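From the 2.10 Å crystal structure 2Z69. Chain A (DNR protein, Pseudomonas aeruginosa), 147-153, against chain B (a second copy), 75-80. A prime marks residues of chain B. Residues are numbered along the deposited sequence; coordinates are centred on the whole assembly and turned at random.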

# COMPACT_ATOMS: atom_id res chain seq x y z
N GLU A 147 4.42 7.99 -16.18
CA GLU A 147 4.58 8.98 -15.11
C GLU A 147 5.31 8.46 -13.86
O GLU A 147 5.21 9.07 -12.79
CB GLU A 147 3.23 9.55 -14.73
N ILE A 148 6.02 7.34 -14.00
CA ILE A 148 6.78 6.78 -12.88
C ILE A 148 8.08 7.56 -12.71
O ILE A 148 8.88 7.64 -13.64
CB ILE A 148 7.06 5.29 -13.11
N GLU A 149 8.27 8.14 -11.52
CA GLU A 149 9.47 8.95 -11.20
C GLU A 149 10.54 8.28 -10.30
O GLU A 149 11.63 8.83 -10.14
CB GLU A 149 9.05 10.29 -10.60
N THR A 150 10.23 7.13 -9.72
CA THR A 150 11.19 6.36 -8.89
C THR A 150 10.80 4.89 -8.85
O THR A 150 9.65 4.56 -9.08
CB THR A 150 11.25 6.90 -7.42
OG1 THR A 150 12.23 6.18 -6.66
CG2 THR A 150 9.91 6.75 -6.73
N LEU A 151 11.75 4.00 -8.57
CA LEU A 151 11.42 2.57 -8.41
C LEU A 151 11.64 2.16 -6.97
O LEU A 151 11.67 0.99 -6.65
CB LEU A 151 12.21 1.65 -9.38
CG LEU A 151 12.26 1.91 -10.89
CD1 LEU A 151 12.80 0.68 -11.64
CD2 LEU A 151 10.90 2.28 -11.43
N SER A 152 11.76 3.15 -6.09
CA SER A 152 11.96 2.91 -4.68
C SER A 152 10.70 3.26 -3.91
O SER A 152 9.81 3.94 -4.43
CB SER A 152 13.14 3.73 -4.16
OG SER A 152 14.38 3.12 -4.46
N LEU A 153 10.62 2.77 -2.68
CA LEU A 153 9.47 3.07 -1.83
C LEU A 153 9.82 4.07 -0.72
O LEU A 153 10.99 4.31 -0.41
CB LEU A 153 8.89 1.79 -1.24
CG LEU A 153 8.20 0.87 -2.25
CD1 LEU A 153 7.69 -0.37 -1.56
CD2 LEU A 153 7.06 1.60 -2.92
N GLU B 75 18.19 9.61 -22.42
CA GLU B 75 17.85 9.09 -21.09
C GLU B 75 16.96 10.06 -20.30
O GLU B 75 17.32 11.22 -20.13
CB GLU B 75 19.13 8.86 -20.28
CG GLU B 75 20.23 8.04 -20.94
CD GLU B 75 21.59 8.29 -20.28
OE1 GLU B 75 21.76 8.01 -19.07
OE2 GLU B 75 22.50 8.80 -20.98
N LYS B 76 15.82 9.60 -19.82
CA LYS B 76 15.17 10.31 -18.70
C LYS B 76 15.57 9.66 -17.39
O LYS B 76 15.29 8.48 -17.18
CB LYS B 76 13.64 10.36 -18.82
CG LYS B 76 12.98 10.59 -17.45
CD LYS B 76 11.63 11.30 -17.47
CE LYS B 76 11.20 11.69 -16.04
NZ LYS B 76 11.64 10.71 -14.99
N ILE B 77 16.19 10.42 -16.48
CA ILE B 77 16.77 9.85 -15.26
C ILE B 77 15.76 9.80 -14.10
O ILE B 77 15.09 10.78 -13.81
CB ILE B 77 18.09 10.60 -14.83
CG1 ILE B 77 19.07 10.76 -16.03
CG2 ILE B 77 18.75 9.93 -13.60
CD1 ILE B 77 19.83 9.58 -16.38
N LEU B 78 15.65 8.64 -13.45
CA LEU B 78 14.74 8.46 -12.30
C LEU B 78 15.48 8.74 -10.98
O LEU B 78 15.00 9.51 -10.13
CB LEU B 78 14.13 7.04 -12.28
CG LEU B 78 13.01 6.73 -13.29
CD1 LEU B 78 13.56 6.57 -14.68
CD2 LEU B 78 12.28 5.48 -12.91
N GLU B 79 16.65 8.10 -10.81
CA GLU B 79 17.41 8.25 -9.58
C GLU B 79 18.85 7.79 -9.76
O GLU B 79 19.18 7.05 -10.69
CB GLU B 79 16.75 7.47 -8.45
CG GLU B 79 16.32 6.06 -8.89
CD GLU B 79 15.33 5.37 -7.93
OE1 GLU B 79 15.53 5.45 -6.68
OE2 GLU B 79 14.37 4.73 -8.42
N VAL B 80 19.72 8.27 -8.88
CA VAL B 80 21.07 7.75 -8.74
C VAL B 80 21.13 7.14 -7.34
O VAL B 80 20.85 7.84 -6.35
CB VAL B 80 22.12 8.85 -8.92
CG1 VAL B 80 23.53 8.29 -8.67
CG2 VAL B 80 22.00 9.48 -10.35

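A carboxylate at a subunit interface can be held by a short run of backbone and side-chain donors, and the contact between two copies of the DNR protein is a compact example. Residues 147-153 of chain A, a stretch without regular helix or strand, run beside the strand 75-80 of chain B, the touching parts differing in direction by 20°. The closest pair of CA atoms is that of Thr150 and Leu78′, 5.4 Å apart, and 281 Å² of surface is buried over both sides.

The walk along chain A begins outside the contact. Glu147 points its CA-to-CB bond away from chain B, and its side chain is modelled no further than CB. Ile148, also modelled only to CB, enters through its backbone: its carbonyl O lies 4.1 Å from CD2 of Leu78′ and 4.3 Å from NZ of Lys76′. The second distance is too long for a hydrogen bond, so the lysine, whose CA-to-CB bond points toward chain A, makes only a peripheral approach here.

Glu149 again directs its CA-to-CB bond away, yet its main chain comes close. Its O lies 3.4 Å from O of Leu78′, and because both atoms are acceptors, no hydrogen bond joins them. Nearness of two backbones running in similar directions therefore does not amount to sheet pairing; in this contact the hydrogen bonds all end on a side chain, that of Glu79′.

Thr150 is where that side chain begins to be gripped. With chi1 in the t rotamer, its OG1 donates a weak hydrogen bond to OE2 of Glu79′ at 3.1 Å. The same OG1 accepts a hydrogen bond from N of Ser152, 3.1 Å away with an angle of 159° at the hydrogen, so a single hydroxyl links the local fold of chain A to the carboxylate of the partner.

Leu151 supplies the shortest hydrogen bond of the contact. Its N donates to OE2 of Glu79′ over 2.7 Å, with an N-H...acceptor angle of 174°: the bond is short and almost straight, the mark of an amide aimed squarely at its acceptor. OE2 thus receives two donors from consecutive residues, one from a side chain and one from the backbone. Leu151 has an apolar role as well. Its CD2 packs 3.8 Å from CD2 of Leu78′, a residue that turns its CA-to-CB bond toward chain A and has 72 Å² covered, the largest share of any residue in the contact.

Ser152 completes the set. From an m rotamer, its OG donates a weak hydrogen bond of 3.4 Å to OE1 of Glu79′, so both carboxylate oxygens are engaged. By Leu153 the contact has ended. The general lesson is one of concentration: three successive residues of chain A each donate to one carboxylate, while a leucine pair packs alongside.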